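Local coordinates for protein lyase/mutase (Burkholderia cenocepacia, PDB 4LSB) that is a lyase/mutase of the phosphoenolpyruvate phosphomutase family, with a TIM-barrel fold and a bound magnesium ion, at residues 173-178 against 196-201; 180-185 against 205-210; 184-189 against 211-216. All blocks are in the same frame, centred on the assembly; numbering follows the deposited sequence.

Contact 1 of 3, residues 173-178 against 196-201; sequences RDLDDT and PGITDA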
loop_
_atom_site.group_PDB
_atom_site.type_symbol
_atom_site.label_atom_id
_atom_site.label_comp_id
_atom_site.label_asym_id
_atom_site.label_seq_id
_atom_site.Cartn_x
_atom_site.Cartn_y
_atom_site.Cartn_z
ATOM N N ARG B 173 6.195 -31.735 -7.100
ATOM C CA ARG B 173 5.162 -32.008 -6.105
ATOM C C ARG B 173 5.366 -33.410 -5.537
ATOM O O ARG B 173 4.503 -34.248 -5.628
ATOM C CB ARG B 173 3.760 -31.856 -6.715
ATOM C CG ARG B 173 3.481 -30.456 -7.241
ATOM C CD ARG B 173 2.106 -30.379 -7.878
ATOM N NE ARG B 173 1.101 -30.619 -6.849
ATOM C CZ ARG B 173 0.619 -29.685 -6.034
ATOM N NH1 ARG B 173 1.022 -28.418 -6.127
ATOM N NH2 ARG B 173 -0.275 -30.023 -5.126
ATOM N N ASP B 174 6.513 -33.643 -4.933
ATOM C CA ASP B 174 6.865 -34.931 -4.360
ATOM C C ASP B 174 6.846 -34.819 -2.832
ATOM O O ASP B 174 7.740 -34.203 -2.217
ATOM C CB ASP B 174 8.262 -35.322 -4.867
ATOM C CG ASP B 174 8.788 -36.644 -4.277
ATOM O OD1 ASP B 174 8.866 -36.802 -3.041
ATOM O OD2 ASP B 174 9.179 -37.529 -5.064
ATOM N N LEU B 175 5.823 -35.404 -2.221
ATOM C CA LEU B 175 5.607 -35.317 -0.771
ATOM C C LEU B 175 6.763 -35.903 0.006
ATOM O O LEU B 175 7.220 -35.370 1.002
ATOM C CB LEU B 175 4.304 -36.052 -0.399
ATOM C CG LEU B 175 3.813 -35.997 1.064
ATOM C CD1 LEU B 175 3.605 -34.553 1.467
ATOM C CD2 LEU B 175 2.514 -36.786 1.263
ATOM N N ASP B 176 7.256 -37.040 -0.451
ATOM C CA ASP B 176 8.293 -37.685 0.283
ATOM C C ASP B 176 9.652 -36.962 0.274
ATOM O O ASP B 176 10.296 -36.935 1.289
ATOM C CB ASP B 176 8.398 -39.120 -0.171
ATOM C CG ASP B 176 7.174 -39.897 0.215
ATOM O OD1 ASP B 176 7.126 -40.410 1.364
ATOM O OD2 ASP B 176 6.235 -39.947 -0.617
ATOM N N ASP B 177 10.074 -36.365 -0.845
ATOM C CA ASP B 177 11.308 -35.549 -0.829
ATOM C C ASP B 177 11.099 -34.313 0.047
ATOM O O ASP B 177 11.979 -33.892 0.801
ATOM C CB ASP B 177 11.725 -35.054 -2.219
ATOM C CG ASP B 177 13.160 -34.421 -2.213
ATOM O OD1 ASP B 177 14.101 -35.166 -1.935
ATOM O OD2 ASP B 177 13.353 -33.197 -2.484
ATOM N N THR B 178 9.922 -33.734 -0.089
ATOM C CA THR B 178 9.593 -32.523 0.628
ATOM C C THR B 178 9.639 -32.795 2.135
ATOM O O THR B 178 10.258 -32.037 2.870
ATOM C CB THR B 178 8.266 -31.975 0.145
ATOM O OG1 THR B 178 8.338 -31.690 -1.263
ATOM C CG2 THR B 178 7.919 -30.676 0.899
ATOM N N PRO B 196 5.530 -24.432 1.076
ATOM C CA PRO B 196 4.442 -23.752 0.404
ATOM C C PRO B 196 3.985 -24.545 -0.821
ATOM O O PRO B 196 4.791 -25.219 -1.466
ATOM C CB PRO B 196 5.033 -22.395 0.038
ATOM C CG PRO B 196 6.500 -22.587 0.086
ATOM C CD PRO B 196 6.777 -23.650 1.044
ATOM N N GLY B 197 2.687 -24.517 -1.092
ATOM C CA GLY B 197 2.162 -25.368 -2.186
ATOM C C GLY B 197 1.506 -26.673 -1.813
ATOM O O GLY B 197 0.697 -27.175 -2.580
ATOM N N ILE B 198 1.838 -27.255 -0.663
ATOM C CA ILE B 198 1.068 -28.377 -0.127
ATOM C C ILE B 198 -0.270 -27.886 0.480
ATOM O O ILE B 198 -0.307 -27.155 1.480
ATOM C CB ILE B 198 1.843 -29.185 0.914
ATOM C CG1 ILE B 198 3.216 -29.558 0.385
ATOM C CG2 ILE B 198 1.075 -30.448 1.274
ATOM C CD1 ILE B 198 3.896 -30.625 1.206
ATOM N N THR B 199 -1.369 -28.272 -0.166
ATOM C CA THR B 199 -2.692 -27.782 0.191
ATOM C C THR B 199 -3.648 -28.904 0.595
ATOM O O THR B 199 -4.673 -28.621 1.195
ATOM C CB THR B 199 -3.348 -26.991 -0.988
ATOM O OG1 THR B 199 -3.208 -27.749 -2.189
ATOM C CG2 THR B 199 -2.654 -25.641 -1.210
ATOM N N ASP B 200 -3.316 -30.148 0.250
ATOM C CA ASP B 200 -4.223 -31.270 0.487
ATOM C C ASP B 200 -4.188 -31.636 1.971
ATOM O O ASP B 200 -3.130 -31.720 2.598
ATOM C CB ASP B 200 -3.840 -32.450 -0.412
ATOM C CG ASP B 200 -4.593 -33.687 -0.079
ATOM O OD1 ASP B 200 -5.706 -33.804 -0.595
ATOM O OD2 ASP B 200 -4.115 -34.499 0.736
ATOM N N ALA B 201 -5.369 -31.818 2.547
ATOM C CA ALA B 201 -5.460 -32.054 3.989
ATOM C C ALA B 201 -4.656 -33.280 4.402
ATOM O O ALA B 201 -3.976 -33.256 5.431
ATOM C CB ALA B 201 -6.899 -32.207 4.444
#

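Contact 2 of 3, residues 180-185 against 205-210; sequences ARLVAY and AAVTRA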
loop_
_atom_site.group_PDB
_atom_site.type_symbol
_atom_site.label_atom_id
_atom_site.label_comp_id
_atom_site.label_asym_id
_atom_site.label_seq_id
_atom_site.Cartn_x
_atom_site.Cartn_y
_atom_site.Cartn_z
ATOM N N ALA B 180 11.253 -35.177 3.631
ATOM C CA ALA B 180 12.604 -35.550 4.034
ATOM C C ALA B 180 13.431 -34.305 4.230
ATOM O O ALA B 180 14.191 -34.201 5.165
ATOM C CB ALA B 180 13.247 -36.466 3.020
ATOM N N ARG B 181 13.315 -33.356 3.319
ATOM C CA ARG B 181 14.017 -32.052 3.467
ATOM C C ARG B 181 13.625 -31.356 4.775
ATOM O O ARG B 181 14.483 -30.875 5.558
ATOM C CB ARG B 181 13.686 -31.174 2.273
ATOM C CG ARG B 181 14.443 -31.587 0.999
ATOM C CD ARG B 181 14.047 -30.720 -0.193
ATOM N NE ARG B 181 14.897 -31.059 -1.341
ATOM C CZ ARG B 181 16.126 -30.598 -1.558
ATOM N NH1 ARG B 181 16.689 -29.720 -0.737
ATOM N NH2 ARG B 181 16.796 -31.000 -2.629
ATOM N N LEU B 182 12.322 -31.303 5.041
ATOM C CA LEU B 182 11.844 -30.586 6.225
ATOM C C LEU B 182 12.354 -31.241 7.460
ATOM O O LEU B 182 12.722 -30.577 8.406
ATOM C CB LEU B 182 10.322 -30.474 6.319
ATOM C CG LEU B 182 9.646 -29.640 5.250
ATOM C CD1 LEU B 182 8.138 -29.646 5.491
ATOM C CD2 LEU B 182 10.152 -28.214 5.251
ATOM N N VAL B 183 12.342 -32.566 7.468
ATOM C CA VAL B 183 12.895 -33.307 8.599
ATOM C C VAL B 183 14.423 -33.028 8.760
ATOM O O VAL B 183 14.944 -32.894 9.859
ATOM C CB VAL B 183 12.656 -34.823 8.390
ATOM C CG1 VAL B 183 13.500 -35.638 9.361
ATOM C CG2 VAL B 183 11.184 -35.136 8.546
ATOM N N ALA B 184 15.106 -32.903 7.646
ATOM C CA ALA B 184 16.546 -32.654 7.691
ATOM C C ALA B 184 16.840 -31.226 8.202
ATOM O O ALA B 184 17.812 -31.007 8.935
ATOM C CB ALA B 184 17.161 -32.865 6.337
ATOM N N TYR B 185 16.008 -30.289 7.788
ATOM C CA TYR B 185 16.085 -28.917 8.265
ATOM C C TYR B 185 15.767 -28.835 9.776
ATOM O O TYR B 185 16.442 -28.122 10.500
ATOM C CB TYR B 185 15.150 -28.009 7.443
ATOM C CG TYR B 185 15.337 -28.017 5.923
ATOM C CD1 TYR B 185 16.516 -28.518 5.325
ATOM C CD2 TYR B 185 14.355 -27.512 5.073
ATOM C CE1 TYR B 185 16.694 -28.522 3.933
ATOM C CE2 TYR B 185 14.535 -27.492 3.702
ATOM C CZ TYR B 185 15.721 -27.999 3.128
ATOM O OH TYR B 185 15.888 -28.033 1.761
ATOM N N ALA B 205 -1.434 -33.350 6.947
ATOM C CA ALA B 205 -1.371 -34.150 8.171
ATOM C C ALA B 205 -0.147 -35.066 8.217
ATOM O O ALA B 205 0.406 -35.331 9.262
ATOM C CB ALA B 205 -2.622 -34.954 8.337
ATOM N N ALA B 206 0.256 -35.579 7.068
ATOM C CA ALA B 206 1.463 -36.411 6.965
ATOM C C ALA B 206 2.728 -35.602 7.222
ATOM O O ALA B 206 3.678 -36.111 7.788
ATOM C CB ALA B 206 1.551 -37.039 5.596
ATOM N N VAL B 207 2.761 -34.399 6.698
ATOM C CA VAL B 207 3.858 -33.450 7.038
ATOM C C VAL B 207 3.952 -33.199 8.550
ATOM O O VAL B 207 5.019 -33.350 9.112
ATOM C CB VAL B 207 3.730 -32.091 6.315
ATOM C CG1 VAL B 207 4.856 -31.179 6.727
ATOM C CG2 VAL B 207 3.853 -32.328 4.834
ATOM N N THR B 208 2.852 -32.837 9.186
ATOM C CA THR B 208 2.930 -32.462 10.602
ATOM C C THR B 208 3.293 -33.684 11.461
ATOM O O THR B 208 4.040 -33.573 12.452
ATOM C CB THR B 208 1.604 -31.841 11.091
ATOM O OG1 THR B 208 0.545 -32.813 11.046
ATOM C CG2 THR B 208 1.170 -30.665 10.197
ATOM N N ARG B 209 2.730 -34.846 11.124
ATOM C CA ARG B 209 3.084 -36.062 11.877
ATOM C C ARG B 209 4.578 -36.418 11.780
ATOM O O ARG B 209 5.233 -36.737 12.797
ATOM C CB ARG B 209 2.232 -37.267 11.420
ATOM C CG ARG B 209 2.101 -38.370 12.481
ATOM C CD ARG B 209 1.237 -39.548 11.958
ATOM N NE ARG B 209 1.981 -40.123 10.854
ATOM C CZ ARG B 209 2.950 -41.027 10.983
ATOM N NH1 ARG B 209 3.237 -41.574 12.172
ATOM N NH2 ARG B 209 3.602 -41.429 9.910
ATOM N N ALA B 210 5.102 -36.408 10.569
ATOM C CA ALA B 210 6.520 -36.717 10.343
ATOM C C ALA B 210 7.477 -35.667 10.918
ATOM O O ALA B 210 8.544 -36.002 11.365
ATOM C CB ALA B 210 6.815 -36.851 8.856
#

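Contact 3 of 3, residues 184-189 against 211-216; sequences AYRDAG and VGAPVN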
loop_
_atom_site.group_PDB
_atom_site.type_symbol
_atom_site.label_atom_id
_atom_site.label_comp_id
_atom_site.label_asym_id
_atom_site.label_seq_id
_atom_site.Cartn_x
_atom_site.Cartn_y
_atom_site.Cartn_z
ATOM N N ALA B 184 15.106 -32.903 7.646
ATOM C CA ALA B 184 16.546 -32.654 7.691
ATOM C C ALA B 184 16.840 -31.226 8.202
ATOM O O ALA B 184 17.812 -31.007 8.935
ATOM C CB ALA B 184 17.161 -32.865 6.337
ATOM N N TYR B 185 16.008 -30.289 7.788
ATOM C CA TYR B 185 16.085 -28.917 8.265
ATOM C C TYR B 185 15.767 -28.835 9.776
ATOM O O TYR B 185 16.442 -28.122 10.500
ATOM C CB TYR B 185 15.150 -28.009 7.443
ATOM C CG TYR B 185 15.337 -28.017 5.923
ATOM C CD1 TYR B 185 16.516 -28.518 5.325
ATOM C CD2 TYR B 185 14.355 -27.512 5.073
ATOM C CE1 TYR B 185 16.694 -28.522 3.933
ATOM C CE2 TYR B 185 14.535 -27.492 3.702
ATOM C CZ TYR B 185 15.721 -27.999 3.128
ATOM O OH TYR B 185 15.888 -28.033 1.761
ATOM N N ARG B 186 14.767 -29.579 10.236
ATOM C CA ARG B 186 14.431 -29.671 11.654
ATOM C C ARG B 186 15.653 -30.234 12.399
ATOM O O ARG B 186 16.052 -29.724 13.445
ATOM C CB ARG B 186 13.217 -30.585 11.858
ATOM C CG ARG B 186 12.761 -30.715 13.292
ATOM C CD ARG B 186 12.057 -32.025 13.506
ATOM N NE ARG B 186 12.979 -33.170 13.516
ATOM C CZ ARG B 186 12.636 -34.407 13.175
ATOM N NH1 ARG B 186 11.410 -34.672 12.775
ATOM N NH2 ARG B 186 13.523 -35.400 13.243
ATOM N N ASP B 187 16.262 -31.287 11.844
ATOM C CA ASP B 187 17.392 -31.892 12.538
ATOM C C ASP B 187 18.605 -30.975 12.559
ATOM O O ASP B 187 19.389 -31.016 13.490
ATOM C CB ASP B 187 17.755 -33.237 11.929
ATOM C CG ASP B 187 16.725 -34.281 12.218
ATOM O OD1 ASP B 187 15.835 -34.041 13.063
ATOM O OD2 ASP B 187 16.791 -35.342 11.551
ATOM N N ALA B 188 18.718 -30.116 11.556
ATOM C CA ALA B 188 19.732 -29.089 11.591
ATOM C C ALA B 188 19.485 -27.936 12.587
ATOM O O ALA B 188 20.391 -27.147 12.796
ATOM C CB ALA B 188 19.980 -28.562 10.200
ATOM N N GLY B 189 18.274 -27.828 13.154
ATOM C CA GLY B 189 17.942 -26.864 14.229
ATOM C C GLY B 189 16.823 -25.869 13.877
ATOM O O GLY B 189 16.528 -24.935 14.620
ATOM N N VAL B 211 7.121 -34.400 10.835
ATOM C CA VAL B 211 8.005 -33.329 11.282
ATOM C C VAL B 211 7.969 -33.177 12.814
ATOM O O VAL B 211 9.013 -33.021 13.433
ATOM C CB VAL B 211 7.648 -32.036 10.555
ATOM C CG1 VAL B 211 8.278 -30.833 11.227
ATOM C CG2 VAL B 211 8.090 -32.103 9.144
ATOM N N GLY B 212 6.774 -33.247 13.411
ATOM C CA GLY B 212 6.606 -33.125 14.855
ATOM C C GLY B 212 6.738 -31.677 15.375
ATOM O O GLY B 212 5.862 -31.168 16.050
ATOM N N ALA B 213 7.849 -31.034 15.062
ATOM C CA ALA B 213 8.081 -29.616 15.376
ATOM C C ALA B 213 7.024 -28.756 14.652
ATOM O O ALA B 213 6.342 -29.247 13.760
ATOM C CB ALA B 213 9.481 -29.250 14.914
ATOM N N PRO B 214 6.883 -27.487 15.031
ATOM C CA PRO B 214 5.845 -26.657 14.428
ATOM C C PRO B 214 5.919 -26.580 12.908
ATOM O O PRO B 214 6.989 -26.353 12.341
ATOM C CB PRO B 214 6.111 -25.297 15.023
ATOM C CG PRO B 214 6.645 -25.614 16.410
ATOM C CD PRO B 214 7.568 -26.761 16.126
ATOM N N VAL B 215 4.766 -26.612 12.282
ATOM C CA VAL B 215 4.654 -26.452 10.823
ATOM C C VAL B 215 3.804 -25.225 10.497
ATOM O O VAL B 215 2.763 -24.992 11.139
ATOM C CB VAL B 215 4.097 -27.737 10.180
ATOM C CG1 VAL B 215 3.688 -27.536 8.715
ATOM C CG2 VAL B 215 5.113 -28.861 10.313
ATOM N N ASN B 216 4.263 -24.423 9.522
ATOM C CA ASN B 216 3.470 -23.304 8.989
ATOM C C ASN B 216 2.889 -23.792 7.679
ATOM O O ASN B 216 3.590 -24.426 6.890
ATOM C CB ASN B 216 4.411 -22.106 8.713
ATOM C CG ASN B 216 3.704 -20.909 8.095
ATOM O OD1 ASN B 216 3.429 -19.970 8.791
ATOM N ND2 ASN B 216 3.503 -20.898 6.769
#

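Contact 1 of 3, residues 173-178 against 196-201
Ile-198 sends its CD1 methyl against two residues of the first turn of helix 175-187. CD1 of Ile-198 lies 3.9 Å from CD1 of Leu-175, the two side chains crossing at about a right angle, and meets CG2 of Thr-178 tip to tip at 4.0 Å. The extended end of Ile-198 (chi2 -166°) carries that methyl out to both partners. Beside this apolar patch the guanidinium of Arg-173 comes obliquely to the carbonyl of Gly-197, with NH1 3.8 Å from Gly-197 O, too far for a hydrogen bond. In the TIM-barrel fold this is the loop from strand 192-194 to helix 201-211 packing on the start of the preceding helix. Asp-174 caps that start, its OD1 accepting from Asp-177 N at a modelled length too short to be trusted. Thr-178 is held in turn: its OG1 donates to Asp-174 O over 2.8 Å from above the carbonyl plane, and Thr-178 N bonds to that same oxygen. With OG1 beside the backbone N (chi1 -59°), CG2 falls anti to that N, on the side of Ile-198; OG1 also accepts from Asn-167 ND2. Further out, Tyr-168 touches Arg-173, Leu-175 and Thr-178, while Glu-203 and Val-207 of helix 201-211 touch both Leu-175 and Ile-198.

Contact 2 of 3, residues 180-185 against 205-210
Helices 175-187 and 201-211, two successive helices on the outside of the TIM barrel, pack together here, separated in the chain by strand 192-194. The closest side-chain approach is between Leu-182 and Val-207, whose CD1 and CG1 methyls lie 3.8 Å apart. The two side chains cross obliquely. On Val-207, CG1 is the branch opposite the backbone N (chi1 179°), and it is this branch that does the touching; CG2 is turned elsewhere. One residue further along the first helix, Val-183 uses its CG2 methyl, which comes within 4.0 Å of the backbone oxygen of Ala-210. The backbones are nearest at this second pair, with 7.4 Å between the CA atoms of Val-183 and Ala-210, and the small alanine side chain is compatible with so close an approach. Ile-179, a turn earlier on helix 175-187, touches both Val-207 and Ala-210 and so extends the same interface, while Leu-193 of the intervening strand lies against Leu-182. Away from this interface, the first helix uses a polar pair: Arg-181 NH1 donates to Tyr-185 OH over 3.1 Å, with the hydroxyl oxygen only 5° out of the guanidinium plane. Asp-177 forms a salt bridge with NE of Arg-181, and Asp-126 is hydrogen-bonded to the Tyr-185 hydroxyl. These bonds would limit rotation of the guanidinium and of the tyrosine end. Between the segments themselves there is no hydrogen bond or salt bridge, and only 110 Å² is buried, counting both sides. The chemistry is probably that of dispersion between methyls and of a methyl resting near a carbonyl oxygen, with water largely kept from them and directional bonding left to other faces of the helix.

Contact 3 of 3, residues 184-189 against 211-216
Val-211, at the end of helix 201-211, offers its backbone oxygen to Arg-186. NH1 of Arg-186 donates to Val-211 O over 3.0 Å with an N-H...O angle of 150°, arriving from above the carbonyl plane. On the arginine side the oxygen sits at the guanidinium edge, 19° out of its plane. The extended chi1 and chi2 of Arg-186 carry its CD to 3.2 Å from Val-211 O, and the bend at chi3 (73°) turns the guanidinium so that NH1 reaches the same oxygen. Gly-212 then leaves the helix with positive phi, and the chain turns to Ala-213, whose CB rests alongside the arginine chain, 3.9 Å from Arg-186 CG. The other side of the guanidinium is held within the helix: NH2 of Arg-186 makes a salt bridge of 2.7 Å with Asp-187 OD1 on its syn lone pair, and NE adds a weak bond to the same oxygen. Beyond Pro-214 the chain runs into the parallel sheet, Val-215 and Asn-216 being bonded through their backbones to Arg-238 and Leu-193 respectively. Helix 175-187 itself ends in a Schellman motif at Gly-189, and a helix-to-strand turn braced by the adjacent helix fits the repeated beta-alpha topology of a TIM barrel.

All three contacts draw on helix 175-187, taken from its start in contact 1 to its end in contact 3. Contacts 1 and 2 have centres 10 Å apart and meet at Val-207, whose CG2 lies 4.0 Å from both Ile-198 CD1 and Leu-175 CD1. Contacts 2 and 3 are closer, with centres 7 Å apart; Leu-182 CB packs 4.0 Å from Val-211 CG2, and Thr-208 CG2 lies 4.1 Å from Val-215 CB. Contacts 1 and 3 do not touch, their nearest atoms being about 6 Å apart. The magnesium ion, at a site that includes Ser-58 and Glu-97, is about 13 Å from the residue Gly-197 of contact 1, well beyond direct contact.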